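Local coordinates for protein NAD-dependent dehydrogenase (Rhizobium meliloti, PDB 4Z0P) that reduces glyoxylate and hydroxypyruvate with NADPH as the hydride donor, as a member of the D-isomer specific 2-hydroxyacid dehydrogenase family, at residues T142-M146 and F190-T194; F216-R221 and S250-G254. All coordinates share one frame; numbering follows the deposited sequence.

Interaction 1 (T142-M146 and F190-T194); sequences TVGIM and FLGRT
Phe190 drives its ring against the backbone of strand 142-146 at Gly144, with CZ 3.5 Å from Gly144 C. Its CG lies anti to the backbone N (chi1 159°), which carries the ring from the helix to the strand; there the amide N of Ile145 sits at the ring edge, near the ring plane. Gly144 is what permits so close an approach, because a CB on it would collide with both Phe190 CZ and Thr194 OG1. That hydroxyl lies over the centre of one face of the Phe190 ring and donates to Phe190 O, OG1 to O 2.8 Å. It comes from above the carbonyl plane, 42° out of it, while Arg193 N reaches the same oxygen from the opposite face, so the turn at the helix end is gripped twice. The methyl of Thr194 packs against the strand backbone, CG2 standing 3.6 Å from Gly144 N. Toward the C-terminal end of the strand Met146 crosses the ring obliquely, its CG 3.5 Å from Phe190 CE1, and its SD makes an oblique Met-aromatic contact, 5.3 Å from the centroid of the Phe190 ring. At the strand's start, Thr142 CB rests 3.3 Å from Arg193 O, and a water joins Thr142 OG1 to Arg193 NH2. Arg193 NH1 turns to Tyr182 and to a salt bridge with Glu180. Helix 187-193 thus packs on one face of the parallel sheet, touching Ile167 and Trp169 of strand 165-169 and Leu197 of strand 196-199, whereas Val143 and Ile145 face helix 150-161 on the other.

Interaction 2 (F216-R221 and S250-G254); sequences FAKLSR and SGVLG
A single guanidinium holds two successive carbonyls: Arg221 donates through NH2 to Val252 O (2.9 Å) and through NH1 to Gly251 O (3.1 Å). The first bond is nearly straight, 168° at the hydrogen, and lies on a lone pair in the carbonyl plane; the second is more bent, at 141°. A bend at chi3 (66°) helps bring the guanidinium to segment 250-254. Gly251 has positive phi, a backbone shape that would jam a side chain against the preceding carbonyl, and an ST turn in which Val252 N donates to Ser250 OG further shapes this exit from helix 241-250. Deeper in, Leu253 CD1 stands over the centre of one face of the Phe216 ring, a CH-pi contact 4.0 Å from the centroid. Leu253 CD2 also lies 4.1 Å from Phe216 CG, so both methyls of the leucine meet the aromatic side chain. Replacing Phe216 by an alanine would probably open a gap beside Leu253 and deprive its CD1 of the ring face it packs on. The pairing joins two helix-to-strand connections of a Rossmann-type domain, those leading into the neighbouring parallel strands 229-232 and 255-258.

In the fold
The two contacts follow one another along the chain, with centres about 12 Å apart, and both belong to the nucleotide-binding domain. They meet directly: Thr194 O of interaction 1 lies 3.0 Å from Ser220 N of interaction 2, a probable hydrogen bond, and Leu191 CD2 packs 3.7 Å from Leu219 CD2. Loop 216-221 therefore bridges the end of helix 187-193 and the loop after helix 241-250. Interaction 1 is the nearer to the cofactor: the side chain of Met146 comes within about 7 Å of NADPH, and strand 142-146 leads toward Met148, Val150 and Leu151, which bind it. Interaction 2 lies away from the cofactor site.

Interaction 1 (T142-M146 and F190-T194)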
ATOM      1  N   THR A 142      -7.820   8.888 -10.172  1.00 22.00           N
ATOM      2  CA  THR A 142      -6.833   8.855 -11.248  1.00 20.20           C
ATOM      3  C   THR A 142      -5.480   9.275 -10.691  1.00 20.31           C
ATOM      4  O   THR A 142      -5.322  10.400 -10.175  1.00 20.48           O
ATOM      5  CB  THR A 142      -7.237   9.758 -12.425  1.00 24.85           C
ATOM      6  OG1 THR A 142      -8.443   9.238 -13.016  1.00 23.32           O
ATOM      7  CG2 THR A 142      -6.149   9.751 -13.476  1.00 23.91           C
ATOM      8  N   VAL A 143      -4.528   8.360 -10.766  1.00 19.75           N
ATOM      9  CA  VAL A 143      -3.124   8.649 -10.422  1.00 18.60           C
ATOM     10  C   VAL A 143      -2.421   9.026 -11.708  1.00 18.97           C
ATOM     11  O   VAL A 143      -2.467   8.281 -12.700  1.00 19.66           O
ATOM     12  CB  VAL A 143      -2.412   7.452  -9.777  1.00 19.98           C
ATOM     13  CG1 VAL A 143      -0.974   7.817  -9.407  1.00 19.84           C
ATOM     14  CG2 VAL A 143      -3.180   6.957  -8.548  1.00 21.44           C
ATOM     15  N   GLY A 144      -1.778  10.179 -11.695  1.00 19.24           N
ATOM     16  CA  GLY A 144      -1.048  10.659 -12.857  1.00 20.98           C
ATOM     17  C   GLY A 144       0.423  10.688 -12.511  1.00 21.40           C
ATOM     18  O   GLY A 144       0.798  11.357 -11.558  1.00 21.02           O
ATOM     19  N   ILE A 145       1.248   9.981 -13.281  1.00 19.66           N
ATOM     20  CA  ILE A 145       2.674   9.886 -12.996  1.00 18.52           C
ATOM     21  C   ILE A 145       3.456  10.695 -14.005  1.00 20.63           C
ATOM     22  O   ILE A 145       3.325  10.470 -15.213  1.00 20.36           O
ATOM     23  CB  ILE A 145       3.157   8.424 -13.023  1.00 17.19           C
ATOM     24  CG1 ILE A 145       2.403   7.606 -11.961  1.00 19.82           C
ATOM     25  CG2 ILE A 145       4.661   8.370 -12.764  1.00 22.64           C
ATOM     26  CD1 ILE A 145       2.528   6.121 -12.155  1.00 25.46           C
ATOM     27  N   MET A 146       4.226  11.674 -13.504  1.00 19.93           N
ATOM     28  CA  MET A 146       5.168  12.436 -14.323  1.00 20.19           C
ATOM     29  C   MET A 146       6.537  11.751 -14.245  1.00 23.25           C
ATOM     30  O   MET A 146       7.158  11.699 -13.178  1.00 21.11           O
ATOM     31  CB  MET A 146       5.233  13.888 -13.895  1.00 22.62           C
ATOM     32  CG  MET A 146       3.978  14.657 -14.269  1.00 20.88           C
ATOM     33  SD  MET A 146       3.824  16.327 -13.643  1.00 22.70           S
ATOM     34  CE  MET A 146       5.134  17.147 -14.497  1.00 21.73           C
ATOM     35  N   PHE A 190      -3.279  16.146 -19.206  1.00 24.37           N
ATOM     36  CA  PHE A 190      -2.885  15.173 -18.189  1.00 23.89           C
ATOM     37  C   PHE A 190      -3.147  15.680 -16.767  1.00 22.74           C
ATOM     38  O   PHE A 190      -3.771  14.981 -15.976  1.00 21.82           O
ATOM     39  CB  PHE A 190      -1.419  14.752 -18.421  1.00 23.92           C
ATOM     40  CG  PHE A 190      -0.727  14.167 -17.218  1.00 21.83           C
ATOM     41  CD1 PHE A 190      -0.077  14.991 -16.322  1.00 22.37           C
ATOM     42  CD2 PHE A 190      -0.655  12.792 -17.022  1.00 22.89           C
ATOM     43  CE1 PHE A 190       0.569  14.455 -15.210  1.00 22.92           C
ATOM     44  CE2 PHE A 190       0.018  12.259 -15.926  1.00 21.24           C
ATOM     45  CZ  PHE A 190       0.622  13.094 -15.017  1.00 21.47           C
ATOM     46  N   LEU A 191      -2.710  16.895 -16.455  1.00 21.12           N
ATOM     47  CA  LEU A 191      -2.911  17.458 -15.106  1.00 22.16           C
ATOM     48  C   LEU A 191      -4.388  17.571 -14.760  1.00 23.02           C
ATOM     49  O   LEU A 191      -4.790  17.221 -13.651  1.00 22.03           O
ATOM     50  CB  LEU A 191      -2.252  18.834 -14.991  1.00 22.58           C
ATOM     51  CG  LEU A 191      -0.729  18.847 -15.076  1.00 24.45           C
ATOM     52  CD1 LEU A 191      -0.227  20.274 -15.247  1.00 23.17           C
ATOM     53  CD2 LEU A 191      -0.085  18.204 -13.848  1.00 21.78           C
ATOM     54  N   GLY A 192      -5.205  18.029 -15.711  1.00 23.25           N
ATOM     55  CA  GLY A 192      -6.624  18.228 -15.462  1.00 23.49           C
ATOM     56  C   GLY A 192      -7.399  16.960 -15.152  1.00 23.15           C
ATOM     57  O   GLY A 192      -8.477  17.028 -14.570  1.00 24.71           O
ATOM     58  N   ARG A 193      -6.846  15.805 -15.523  1.00 23.48           N
ATOM     59  CA  ARG A 193      -7.422  14.497 -15.196  1.00 24.44           C
ATOM     60  C   ARG A 193      -6.876  13.879 -13.904  1.00 25.09           C
ATOM     61  O   ARG A 193      -7.430  12.887 -13.434  1.00 25.30           O
ATOM     62  CB  ARG A 193      -7.114  13.503 -16.306  1.00 26.47           C
ATOM     63  CG  ARG A 193      -7.818  13.789 -17.606  1.00 30.94           C
ATOM     64  CD  ARG A 193      -7.464  12.711 -18.616  1.00 34.79           C
ATOM     65  NE  ARG A 193      -7.954  11.398 -18.206  1.00 34.68           N
ATOM     66  CZ  ARG A 193      -7.684  10.251 -18.829  1.00 39.84           C
ATOM     67  NH1 ARG A 193      -6.887  10.217 -19.890  1.00 31.81           N
ATOM     68  NH2 ARG A 193      -8.202   9.119 -18.383  1.00 36.97           N
ATOM     69  N   THR A 194      -5.826  14.461 -13.327  1.00 21.13           N
ATOM     70  CA  THR A 194      -5.077  13.815 -12.275  1.00 18.57           C
ATOM     71  C   THR A 194      -5.572  14.220 -10.899  1.00 22.59           C
ATOM     72  O   THR A 194      -5.606  15.391 -10.582  1.00 21.69           O
ATOM     73  CB  THR A 194      -3.574  14.124 -12.415  1.00 21.82           C
ATOM     74  OG1 THR A 194      -3.114  13.514 -13.625  1.00 21.95           O
ATOM     75  CG2 THR A 194      -2.789  13.565 -11.227  1.00 20.13           C
TER
HETATM   76  O   HOH W   1      -9.129   9.676 -15.620  1.00 43.80           O

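Interaction 2 (F216-R221 and S250-G254)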
ATOM      1  N   PHE A 216       0.013  22.885  -9.607  1.00 22.60           N
ATOM      2  CA  PHE A 216      -0.953  22.315  -8.649  1.00 21.14           C
ATOM      3  C   PHE A 216      -2.385  22.819  -8.913  1.00 20.34           C
ATOM      4  O   PHE A 216      -3.345  22.046  -8.761  1.00 23.13           O
ATOM      5  CB  PHE A 216      -0.556  22.627  -7.204  1.00 22.13           C
ATOM      6  CG  PHE A 216       0.836  22.136  -6.810  1.00 22.53           C
ATOM      7  CD1 PHE A 216       1.310  20.885  -7.221  1.00 21.73           C
ATOM      8  CD2 PHE A 216       1.669  22.933  -6.044  1.00 21.43           C
ATOM      9  CE1 PHE A 216       2.579  20.447  -6.866  1.00 21.26           C
ATOM     10  CE2 PHE A 216       2.941  22.503  -5.687  1.00 23.19           C
ATOM     11  CZ  PHE A 216       3.406  21.275  -6.114  1.00 22.72           C
ATOM     12  N   ALA A 217      -2.509  24.082  -9.327  1.00 23.17           N
ATOM     13  CA  ALA A 217      -3.802  24.673  -9.703  1.00 26.31           C
ATOM     14  C   ALA A 217      -4.480  24.040 -10.931  1.00 28.54           C
ATOM     15  O   ALA A 217      -5.677  24.222 -11.122  1.00 25.60           O
ATOM     16  CB  ALA A 217      -3.654  26.166  -9.902  1.00 28.79           C
ATOM     17  N   LYS A 218      -3.710  23.328 -11.756  1.00 24.17           N
ATOM     18  CA  LYS A 218      -4.242  22.634 -12.925  1.00 24.54           C
ATOM     19  C   LYS A 218      -4.669  21.199 -12.651  1.00 26.44           C
ATOM     20  O   LYS A 218      -5.327  20.592 -13.490  1.00 25.59           O
ATOM     21  CB  LYS A 218      -3.233  22.673 -14.074  1.00 26.63           C
ATOM     22  CG  LYS A 218      -3.020  24.070 -14.633  1.00 28.84           C
ATOM     23  CD  LYS A 218      -1.986  23.995 -15.754  1.00 37.50           C
ATOM     24  CE  LYS A 218      -1.659  25.362 -16.342  1.00 44.37           C
ATOM     25  NZ  LYS A 218      -0.506  25.983 -15.643  1.00 66.03           N
ATOM     26  N   LEU A 219      -4.341  20.669 -11.475  1.00 23.46           N
ATOM     27  CA  LEU A 219      -4.764  19.314 -11.096  1.00 22.30           C
ATOM     28  C   LEU A 219      -6.266  19.237 -10.912  1.00 23.42           C
ATOM     29  O   LEU A 219      -6.933  20.243 -10.670  1.00 23.98           O
ATOM     30  CB  LEU A 219      -4.022  18.869  -9.838  1.00 20.52           C
ATOM     31  CG  LEU A 219      -2.514  18.650 -10.028  1.00 20.93           C
ATOM     32  CD1 LEU A 219      -1.794  18.430  -8.689  1.00 22.70           C
ATOM     33  CD2 LEU A 219      -2.258  17.448 -10.926  1.00 22.98           C
ATOM     34  N   SER A 220      -6.808  18.040 -11.072  1.00 23.60           N
ATOM     35  CA  SER A 220      -8.242  17.851 -10.957  1.00 24.10           C
ATOM     36  C   SER A 220      -8.797  18.173  -9.577  1.00 27.39           C
ATOM     37  O   SER A 220      -8.216  17.786  -8.551  1.00 23.32           O
ATOM     38  CB  SER A 220      -8.626  16.413 -11.304  1.00 25.14           C
ATOM     39  OG  SER A 220     -10.045  16.336 -11.380  1.00 25.55           O
ATOM     40  N   ARG A 221      -9.945  18.850  -9.569  1.00 23.65           N
ATOM     41  CA  ARG A 221     -10.760  18.996  -8.342  1.00 25.66           C
ATOM     42  C   ARG A 221     -12.018  18.156  -8.404  1.00 27.31           C
ATOM     43  O   ARG A 221     -12.868  18.284  -7.536  1.00 28.53           O
ATOM     44  CB  ARG A 221     -11.111  20.449  -8.121  1.00 30.57           C
ATOM     45  CG  ARG A 221      -9.887  21.323  -8.389  1.00 36.70           C
ATOM     46  CD  ARG A 221      -9.881  22.601  -7.617  1.00 47.29           C
ATOM     47  NE  ARG A 221      -9.768  22.316  -6.196  1.00 43.33           N
ATOM     48  CZ  ARG A 221      -8.639  22.172  -5.500  1.00 60.74           C
ATOM     49  NH1 ARG A 221      -8.759  21.954  -4.198  1.00 35.87           N
ATOM     50  NH2 ARG A 221      -7.412  22.273  -6.051  1.00 34.74           N
ATOM     51  N   SER A 250      -4.027  26.637   1.807  1.00 24.40           N
ATOM     52  CA  SER A 250      -5.242  27.136   1.186  1.00 27.83           C
ATOM     53  C   SER A 250      -6.212  26.024   0.821  1.00 31.29           C
ATOM     54  O   SER A 250      -7.374  26.296   0.601  1.00 31.14           O
ATOM     55  CB  SER A 250      -4.900  27.910  -0.079  1.00 30.27           C
ATOM     56  OG  SER A 250      -4.446  27.032  -1.084  1.00 27.84           O
ATOM     57  N   GLY A 251      -5.722  24.791   0.720  1.00 24.89           N
ATOM     58  CA  GLY A 251      -6.537  23.667   0.318  1.00 25.66           C
ATOM     59  C   GLY A 251      -6.459  23.343  -1.161  1.00 24.83           C
ATOM     60  O   GLY A 251      -7.105  22.381  -1.599  1.00 26.44           O
ATOM     61  N   VAL A 252      -5.665  24.090  -1.925  1.00 21.68           N
ATOM     62  CA  VAL A 252      -5.406  23.769  -3.337  1.00 21.69           C
ATOM     63  C   VAL A 252      -4.817  22.353  -3.436  1.00 24.60           C
ATOM     64  O   VAL A 252      -5.191  21.586  -4.317  1.00 24.06           O
ATOM     65  CB  VAL A 252      -4.513  24.810  -4.034  1.00 24.78           C
ATOM     66  CG1 VAL A 252      -4.075  24.313  -5.402  1.00 25.14           C
ATOM     67  CG2 VAL A 252      -5.287  26.125  -4.210  1.00 29.70           C
ATOM     68  N   LEU A 253      -3.918  22.015  -2.512  1.00 22.27           N
ATOM     69  CA  LEU A 253      -3.509  20.631  -2.303  1.00 20.09           C
ATOM     70  C   LEU A 253      -4.157  20.101  -1.041  1.00 22.97           C
ATOM     71  O   LEU A 253      -4.126  20.752   0.001  1.00 23.37           O
ATOM     72  CB  LEU A 253      -1.996  20.512  -2.145  1.00 22.04           C
ATOM     73  CG  LEU A 253      -1.149  20.721  -3.404  1.00 22.17           C
ATOM     74  CD1 LEU A 253       0.330  20.703  -3.038  1.00 21.37           C
ATOM     75  CD2 LEU A 253      -1.441  19.638  -4.430  1.00 21.62           C
ATOM     76  N   GLY A 254      -4.741  18.912  -1.139  1.00 20.73           N
ATOM     77  CA  GLY A 254      -5.413  18.289   0.001  1.00 23.56           C
ATOM     78  C   GLY A 254      -4.437  17.551   0.899  1.00 21.68           C
ATOM     79  O   GLY A 254      -4.729  17.282   2.073  1.00 24.08           O
TER